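Local atomic coordinates of glycerol dehydratase (Clostridium butyricum, PDB entry 1R9D), a protein that probably dehydrates glycerol to 3-hydroxypropionaldehyde without vitamin B12, working as a glycyl radical enzyme. Residues 163-168 with 435-440; 282-287 with 429-434; 521-526 with 534-539. All coordinates share one frame; numbering follows the deposited sequence.

Contact 1 of 3, residues 163-168 with 435-440. With GOL (glycerol), chain C.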
loop_
_atom_site.group_PDB
_atom_site.type_symbol
_atom_site.label_atom_id
_atom_site.label_comp_id
_atom_site.label_asym_id
_atom_site.label_seq_id
_atom_site.Cartn_x
_atom_site.Cartn_y
_atom_site.Cartn_z
ATOM N N GLY A 163 6.893 18.205 5.908
ATOM C CA GLY A 163 7.387 19.036 6.989
ATOM C C GLY A 163 6.229 19.663 7.750
ATOM O O GLY A 163 5.282 18.962 8.119
ATOM N N HIS A 164 6.310 20.972 7.984
ATOM C CA HIS A 164 5.278 21.724 8.711
ATOM C C HIS A 164 4.892 21.029 9.999
ATOM O O HIS A 164 3.741 20.618 10.198
ATOM C CB HIS A 164 4.048 21.928 7.824
ATOM C CG HIS A 164 4.301 22.847 6.675
ATOM N ND1 HIS A 164 5.149 22.522 5.638
ATOM C CD2 HIS A 164 3.903 24.123 6.451
ATOM C CE1 HIS A 164 5.266 23.559 4.826
ATOM N NE2 HIS A 164 4.520 24.542 5.298
ATOM N N VAL A 165 5.862 20.936 10.896
ATOM C CA VAL A 165 5.649 20.236 12.146
ATOM C C VAL A 165 6.653 20.653 13.211
ATOM O O VAL A 165 7.769 21.072 12.899
ATOM C CB VAL A 165 5.778 18.707 11.885
ATOM C CG1 VAL A 165 7.165 18.411 11.317
ATOM C CG2 VAL A 165 5.550 17.907 13.160
ATOM N N SER A 166 6.231 20.575 14.467
ATOM C CA SER A 166 7.107 20.850 15.593
ATOM C C SER A 166 7.063 19.542 16.377
ATOM O O SER A 166 6.044 19.218 16.993
ATOM C CB SER A 166 6.581 21.995 16.454
ATOM O OG SER A 166 7.472 22.246 17.531
ATOM N N VAL A 167 8.151 18.776 16.324
ATOM C CA VAL A 167 8.206 17.497 17.021
ATOM C C VAL A 167 8.334 17.669 18.526
ATOM O O VAL A 167 8.469 18.784 19.028
ATOM C CB VAL A 167 9.376 16.624 16.510
ATOM C CG1 VAL A 167 9.255 16.431 15.008
ATOM C CG2 VAL A 167 10.713 17.265 16.870
ATOM N N ASP A 168 8.287 16.552 19.245
ATOM C CA ASP A 168 8.389 16.574 20.695
ATOM C C ASP A 168 9.860 16.707 21.104
ATOM O O ASP A 168 10.440 15.768 21.657
ATOM C CB ASP A 168 7.811 15.279 21.272
ATOM C CG ASP A 168 7.428 15.406 22.736
ATOM O OD1 ASP A 168 7.956 16.306 23.429
ATOM O OD2 ASP A 168 6.601 14.589 23.202
ATOM N N GLU A 435 0.715 29.317 11.168
ATOM C CA GLU A 435 -0.115 28.144 11.459
ATOM C C GLU A 435 0.061 27.536 12.863
ATOM O O GLU A 435 1.100 26.960 13.183
ATOM C CB GLU A 435 0.143 27.085 10.374
ATOM C CG GLU A 435 0.167 27.668 8.933
ATOM C CD GLU A 435 1.584 27.862 8.365
ATOM O OE1 GLU A 435 2.239 26.848 8.035
ATOM O OE2 GLU A 435 2.048 29.022 8.246
ATOM N N PRO A 436 -0.976 27.633 13.716
ATOM C CA PRO A 436 -0.889 27.087 15.076
ATOM C C PRO A 436 -1.106 25.579 15.206
ATOM O O PRO A 436 -1.855 24.978 14.438
ATOM C CB PRO A 436 -1.970 27.860 15.851
ATOM C CG PRO A 436 -2.679 28.721 14.823
ATOM C CD PRO A 436 -2.305 28.206 13.465
ATOM N N GLN A 437 -0.458 24.975 16.199
ATOM C CA GLN A 437 -0.620 23.543 16.453
ATOM C C GLN A 437 -0.074 23.170 17.829
ATOM O O GLN A 437 0.690 23.922 18.431
ATOM C CB GLN A 437 0.111 22.695 15.390
ATOM C CG GLN A 437 1.580 22.356 15.759
ATOM C CD GLN A 437 2.239 21.307 14.857
ATOM O OE1 GLN A 437 3.273 20.731 15.220
ATOM N NE2 GLN A 437 1.664 21.067 13.684
ATOM N N LYS A 438 -0.496 22.011 18.327
ATOM C CA LYS A 438 0.004 21.491 19.594
ATOM C C LYS A 438 1.245 20.705 19.162
ATOM O O LYS A 438 1.138 19.689 18.473
ATOM C CB LYS A 438 -1.021 20.547 20.232
ATOM C CG LYS A 438 -0.435 19.595 21.272
ATOM C CD LYS A 438 0.226 20.326 22.436
ATOM C CE LYS A 438 0.744 19.315 23.451
ATOM N NZ LYS A 438 1.318 19.950 24.668
ATOM N N PRO A 439 2.438 21.174 19.548
ATOM C CA PRO A 439 3.656 20.462 19.154
ATOM C C PRO A 439 3.716 19.043 19.707
ATOM O O PRO A 439 3.203 18.770 20.795
ATOM C CB PRO A 439 4.771 21.336 19.727
ATOM C CG PRO A 439 4.159 22.713 19.770
ATOM C CD PRO A 439 2.767 22.406 20.287
ATOM N N GLY A 440 4.343 18.154 18.943
ATOM C CA GLY A 440 4.504 16.772 19.362
ATOM C C GLY A 440 3.274 15.885 19.318
ATOM O O GLY A 440 3.324 14.753 19.797
HETATM C C1 GOL C . 5.245 29.396 3.554
HETATM O O1 GOL C . 3.968 29.527 2.954
HETATM C C2 GOL C . 5.316 28.169 4.469
HETATM O O2 GOL C . 5.007 26.980 3.729
HETATM C C3 GOL C . 4.326 28.335 5.621
HETATM O O3 GOL C . 4.419 27.249 6.530
HETATM O O HOH W 1 2.320 18.903 11.757
HETATM O O HOH W 2 3.977 14.831 22.738
#
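With chi1 at -68°, CG of His164 stands anti to its carbonyl carbon, and the chi2 bend of Glu435 (101°) turns its CD the same way; imidazole and carboxylate meet at a bound glycerol. OE1 of Glu435 lies at the ring edge, near its plane, 3.6 Å from CD2 of His164; the two flat groups are inclined by 40°. The histidine NE2 donates to glycerol O2 at 2.9 Å, while glycerol O3 donates to Glu435 OE1 at 2.7 Å. His281, Ser282 and Asp447 grip the same ligand.

Farther along, the side chain of Gln437, extended beyond CG, spans from its own strand to the 163-168 backbone and offers both an acceptor and a donor. Its OE1 accepts Ser166 N at 3.1 Å, the donor standing above the carbonyl plane, and its NE2, which also bonds His446, reaches His164 O through a water. Gly440 N then donates to Ser166 O at 2.8 Å. Glycine fits here because phi is positive and a CB on Gly440 would come tight against Asp168 CB, at 3.2 Å. Ser166 OG rests on Pro439 CB at 3.6 Å, although its polar partner is Ser284 O. Asp168 and Gly440 O share a water, and Asp168 also caps helix 169-190 through Lys171 N.

Neighbouring hydroxyls thus have complementary partners, O2 taking a hydrogen bond and O3 giving one, consistent with a substrate pocket of a glycerol dehydratase.

Contact 2 of 3, residues 282-287 with 429-434; sequences SISPAR and GIIGCV
Ser282 lies over Gly432, its OG 3.2 Å from the glycine CA and its CB 3.7 Å from the same atom. A small side chain and a residue with none can come this close, and the positive phi of Gly432 (57°) further suits glycine as the chain leaves strand 429-431. The hydroxyl of Ser282 has a second role, being hydrogen-bonded to the bound glycerol.

Two residues on, Ser284 supplies the polar tie. Its chi1 of -48° puts OG anti to the carbonyl carbon, where it accepts Gly432 N at 3.1 Å in a nearly straight bond (164°). The buried hydroxyl thus accepts from Gly432 and makes a weak bond to its own loop, at Ser282 O.

Strands 429-431 and 435-437 form an antiparallel hairpin whose tip is Gly432-Cys433-Val434, with Glu435 opening the second strand. In glycyl radical enzymes such a finger loop projects into the core of the barrel and bears the cysteine that becomes a thiyl radical; Cys433 probably occupies the corresponding place, its side chain directed away from segment 282-287.

Ile431 supplies the carbon contacts of the join: its CG2 and CD1 lie 4.0 Å from Ser282 CB and Ser284 CB respectively, and the CG2 methyl also rests on the carbonyl O of Ser282. At the other end of the strand, Ala286 CB packs on Gly429 CA at 4.3 Å; a CB on Gly429 would run into Ala286 CB, at 2.8 Å. Arg287 passes the same glycine with its CG, 4.4 Å from CA, while its guanidinium goes on to a salt bridge with Asp427.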
loop_
_atom_site.group_PDB
_atom_site.type_symbol
_atom_site.label_atom_id
_atom_site.label_comp_id
_atom_site.label_asym_id
_atom_site.label_seq_id
_atom_site.Cartn_x
_atom_site.Cartn_y
_atom_site.Cartn_z
ATOM N N SER A 282 9.369 24.467 7.115
ATOM C CA SER A 282 8.555 24.834 8.264
ATOM C C SER A 282 8.739 23.838 9.407
ATOM O O SER A 282 7.794 23.502 10.119
ATOM C CB SER A 282 7.079 24.957 7.874
ATOM O OG SER A 282 6.879 26.132 7.102
ATOM N N ILE A 283 9.966 23.337 9.551
ATOM C CA ILE A 283 10.294 22.442 10.653
ATOM C C ILE A 283 10.495 23.482 11.750
ATOM O O ILE A 283 11.522 24.167 11.802
ATOM C CB ILE A 283 11.606 21.665 10.387
ATOM C CG1 ILE A 283 11.460 20.834 9.111
ATOM C CG2 ILE A 283 11.926 20.759 11.573
ATOM C CD1 ILE A 283 10.248 19.881 9.110
ATOM N N SER A 284 9.501 23.599 12.622
ATOM C CA SER A 284 9.507 24.632 13.646
ATOM C C SER A 284 9.806 24.275 15.086
ATOM O O SER A 284 9.113 23.460 15.694
ATOM C CB SER A 284 8.165 25.366 13.591
ATOM O OG SER A 284 7.849 25.714 12.253
ATOM N N PRO A 285 10.841 24.912 15.662
ATOM C CA PRO A 285 11.254 24.685 17.048
ATOM C C PRO A 285 10.110 24.978 18.028
ATOM O O PRO A 285 10.049 24.413 19.117
ATOM C CB PRO A 285 12.421 25.656 17.218
ATOM C CG PRO A 285 13.034 25.670 15.844
ATOM C CD PRO A 285 11.809 25.776 14.960
ATOM N N ALA A 286 9.207 25.868 17.625
ATOM C CA ALA A 286 8.067 26.248 18.457
ATOM C C ALA A 286 8.470 26.822 19.820
ATOM O O ALA A 286 9.299 27.727 19.880
ATOM C CB ALA A 286 7.123 25.063 18.632
ATOM N N ARG A 287 7.904 26.292 20.905
ATOM C CA ARG A 287 8.171 26.826 22.248
ATOM C C ARG A 287 9.533 26.506 22.860
ATOM O O ARG A 287 9.626 25.922 23.943
ATOM C CB ARG A 287 7.061 26.392 23.212
ATOM C CG ARG A 287 5.655 26.677 22.703
ATOM C CD ARG A 287 4.632 26.620 23.825
ATOM N NE ARG A 287 4.616 27.843 24.633
ATOM C CZ ARG A 287 3.844 28.019 25.702
ATOM N NH1 ARG A 287 3.032 27.047 26.098
ATOM N NH2 ARG A 287 3.860 29.173 26.365
ATOM N N GLY A 429 2.136 26.305 19.522
ATOM C CA GLY A 429 3.312 26.956 18.987
ATOM C C GLY A 429 2.925 27.261 17.557
ATOM O O GLY A 429 1.873 26.805 17.106
ATOM N N ILE A 430 3.743 28.022 16.839
ATOM C CA ILE A 430 3.434 28.343 15.455
ATOM C C ILE A 430 4.297 27.568 14.460
ATOM O O ILE A 430 5.497 27.382 14.674
ATOM C CB ILE A 430 3.611 29.855 15.188
ATOM C CG1 ILE A 430 2.583 30.646 16.009
ATOM C CG2 ILE A 430 3.447 30.148 13.696
ATOM C CD1 ILE A 430 1.139 30.318 15.664
ATOM N N ILE A 431 3.670 27.115 13.383
ATOM C CA ILE A 431 4.356 26.386 12.319
ATOM C C ILE A 431 4.549 27.322 11.128
ATOM O O ILE A 431 3.627 28.034 10.747
ATOM C CB ILE A 431 3.523 25.179 11.830
ATOM C CG1 ILE A 431 3.277 24.211 12.989
ATOM C CG2 ILE A 431 4.237 24.480 10.668
ATOM C CD1 ILE A 431 4.551 23.760 13.701
ATOM N N GLY A 432 5.748 27.327 10.554
ATOM C CA GLY A 432 6.018 28.158 9.390
ATOM C C GLY A 432 5.775 29.653 9.530
ATOM O O GLY A 432 6.534 30.354 10.194
ATOM N N CYS A 433 4.717 30.143 8.892
ATOM C CA CYS A 433 4.392 31.566 8.940
ATOM C C CYS A 433 3.427 31.968 10.053
ATOM O O CYS A 433 3.753 32.815 10.881
ATOM C CB CYS A 433 3.803 32.011 7.605
ATOM S SG CYS A 433 4.958 31.965 6.213
ATOM N N VAL A 434 2.240 31.367 10.062
ATOM C CA VAL A 434 1.224 31.708 11.064
ATOM C C VAL A 434 0.313 30.545 11.469
ATOM O O VAL A 434 -0.735 30.765 12.071
ATOM C CB VAL A 434 0.307 32.844 10.537
ATOM C CG1 VAL A 434 1.106 34.124 10.330
ATOM C CG2 VAL A 434 -0.345 32.416 9.227
#

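Contact 3 of 3, residues 521-526 with 534-539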
loop_
_atom_site.group_PDB
_atom_site.type_symbol
_atom_site.label_atom_id
_atom_site.label_comp_id
_atom_site.label_asym_id
_atom_site.label_seq_id
_atom_site.Cartn_x
_atom_site.Cartn_y
_atom_site.Cartn_z
ATOM N N PHE A 521 11.794 8.190 11.168
ATOM C CA PHE A 521 12.432 9.058 12.154
ATOM C C PHE A 521 11.513 10.162 12.682
ATOM O O PHE A 521 11.315 10.294 13.892
ATOM C CB PHE A 521 13.713 9.673 11.573
ATOM C CG PHE A 521 14.500 10.483 12.567
ATOM C CD1 PHE A 521 14.527 11.873 12.489
ATOM C CD2 PHE A 521 15.191 9.857 13.600
ATOM C CE1 PHE A 521 15.232 12.632 13.427
ATOM C CE2 PHE A 521 15.900 10.603 14.544
ATOM C CZ PHE A 521 15.921 11.995 14.459
ATOM N N LEU A 522 10.952 10.952 11.776
ATOM C CA LEU A 522 10.062 12.036 12.174
ATOM C C LEU A 522 8.876 11.518 12.997
ATOM O O LEU A 522 8.526 12.086 14.032
ATOM C CB LEU A 522 9.539 12.761 10.933
ATOM C CG LEU A 522 8.683 14.000 11.213
ATOM C CD1 LEU A 522 9.572 15.107 11.758
ATOM C CD2 LEU A 522 7.984 14.456 9.936
ATOM N N SER A 523 8.270 10.428 12.535
ATOM C CA SER A 523 7.109 9.857 13.213
ATOM C C SER A 523 7.365 9.418 14.648
ATOM O O SER A 523 6.473 9.499 15.497
ATOM C CB SER A 523 6.567 8.670 12.410
ATOM O OG SER A 523 6.122 9.078 11.127
ATOM N N SER A 524 8.580 8.961 14.925
ATOM C CA SER A 524 8.919 8.488 16.261
ATOM C C SER A 524 8.854 9.586 17.314
ATOM O O SER A 524 8.760 9.300 18.506
ATOM C CB SER A 524 10.318 7.857 16.258
ATOM O OG SER A 524 11.326 8.833 16.043
ATOM N N MET A 525 8.897 10.839 16.874
ATOM C CA MET A 525 8.873 11.966 17.796
ATOM C C MET A 525 7.540 12.715 17.876
ATOM O O MET A 525 7.491 13.841 18.367
ATOM C CB MET A 525 10.000 12.941 17.440
ATOM C CG MET A 525 11.379 12.301 17.527
ATOM S SD MET A 525 12.704 13.420 17.051
ATOM C CE MET A 525 12.519 13.413 15.301
ATOM N N VAL A 526 6.467 12.090 17.399
ATOM C CA VAL A 526 5.135 12.700 17.447
ATOM C C VAL A 526 4.162 11.667 18.020
ATOM O O VAL A 526 4.086 10.537 17.542
ATOM C CB VAL A 526 4.666 13.149 16.050
ATOM C CG1 VAL A 526 3.277 13.794 16.151
ATOM C CG2 VAL A 526 5.663 14.144 15.472
ATOM N N LYS A 534 2.019 3.222 13.675
ATOM C CA LYS A 534 1.817 3.745 12.325
ATOM C C LYS A 534 2.439 5.129 12.140
ATOM O O LYS A 534 2.499 5.926 13.071
ATOM C CB LYS A 534 0.318 3.798 12.008
ATOM C CG LYS A 534 -0.493 4.521 13.066
ATOM C CD LYS A 534 -1.998 4.268 12.927
ATOM C CE LYS A 534 -2.547 4.813 11.624
ATOM N NZ LYS A 534 -4.040 4.889 11.615
ATOM N N SER A 535 2.902 5.406 10.926
ATOM C CA SER A 535 3.536 6.684 10.620
ATOM C C SER A 535 2.585 7.879 10.605
ATOM O O SER A 535 1.360 7.731 10.610
ATOM C CB SER A 535 4.219 6.611 9.259
ATOM O OG SER A 535 3.247 6.488 8.235
ATOM N N LEU A 536 3.183 9.063 10.564
ATOM C CA LEU A 536 2.452 10.322 10.506
ATOM C C LEU A 536 1.635 10.311 9.214
ATOM O O LEU A 536 0.470 10.702 9.199
ATOM C CB LEU A 536 3.453 11.481 10.483
ATOM C CG LEU A 536 3.571 12.521 11.600
ATOM C CD1 LEU A 536 2.898 12.077 12.886
ATOM C CD2 LEU A 536 5.052 12.805 11.808
ATOM N N GLN A 537 2.254 9.846 8.131
ATOM C CA GLN A 537 1.588 9.784 6.837
ATOM C C GLN A 537 0.370 8.858 6.869
ATOM O O GLN A 537 -0.571 9.034 6.096
ATOM C CB GLN A 537 2.562 9.307 5.752
ATOM C CG GLN A 537 3.733 10.251 5.475
ATOM C CD GLN A 537 4.657 10.409 6.664
ATOM O OE1 GLN A 537 4.968 9.439 7.351
ATOM N NE2 GLN A 537 5.113 11.630 6.906
ATOM N N ASP A 538 0.390 7.875 7.766
ATOM C CA ASP A 538 -0.718 6.928 7.881
ATOM C C ASP A 538 -1.723 7.259 8.984
ATOM O O ASP A 538 -2.530 6.406 9.367
ATOM C CB ASP A 538 -0.175 5.511 8.082
ATOM C CG ASP A 538 0.521 4.978 6.842
ATOM O OD1 ASP A 538 -0.160 4.824 5.803
ATOM O OD2 ASP A 538 1.744 4.718 6.901
ATOM N N GLY A 539 -1.667 8.484 9.497
ATOM C CA GLY A 539 -2.607 8.911 10.526
ATOM C C GLY A 539 -2.244 8.666 11.983
ATOM O O GLY A 539 -3.110 8.746 12.858
#
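Ser535 is the first residue of segment 534-539 to meet helix 520-524, its CB lying 3.6 Å from OG of Ser523. It leads into a type I beta turn, Leu536 to Gly539, that packs against the last turn of that helix and the residues just after it. Ser535 is well chosen for the start of the turn: its own hydroxyl donates to Asp538 OD2 at 2.7 Å, arriving from above the carboxylate plane, and also takes a weak bond from Asp538 N. The serine therefore holds the turn from the residue just before it while its carbon side faces the helix.

Leu536 has the largest share of the contact. Its backbone N donates to Ser523 OG at 3.0 Å along a nearly straight line (164°), and that hydroxyl is also hydrogen-bonded to Leu519 O, one turn back in the chain. Serine suits this place because one small group can accept from the incoming loop and still be satisfied by the helix region. The leucine side chain then enters an apolar notch between two helix-side residues, crossing each at about a right angle. CD1 meets Val526 CG1 at 3.7 Å, and CD2 meets Leu522 CD2 at 3.9 Å. Its chi1 of -115° lies away from the staggered values, as does chi2, an unusual rotamer that may be strained or imperfectly modelled.

Gln537 bends at chi2, and its OE1 lies 4.0 Å from Ser523 OG, too far for a bond; its polar partner is Leu519 N. Asp538 lies at the exposed side. Gly539 has the positive phi of 89° that a residue without a side chain takes easily, and its N closes the turn on Leu536 O at 3.1 Å.

Contacts 2 and 3 are made wholly by buried residues; contact 1 is mostly buried, opening a little at Asp168 and Pro439. Their centres lie about 7 Å (contact 2), 11 Å (contact 1) and 20 Å (contact 3) from the chain centre. Contacts 1 and 2 hold neighbouring strands of one hairpin, joined by Gln437 O and Gly429 N, and their loops meet through Val165 O and Ser284 N; both reach the glycerol. Contact 3 joins the group through contact 1, where Asp168 N probably bonds Met525 O and Val167 packs on Leu522. Chemistry follows place: polar ligand recognition in contact 1, tight serine-glycine approach in contact 2, and leucine packing beside a turn in contact 3.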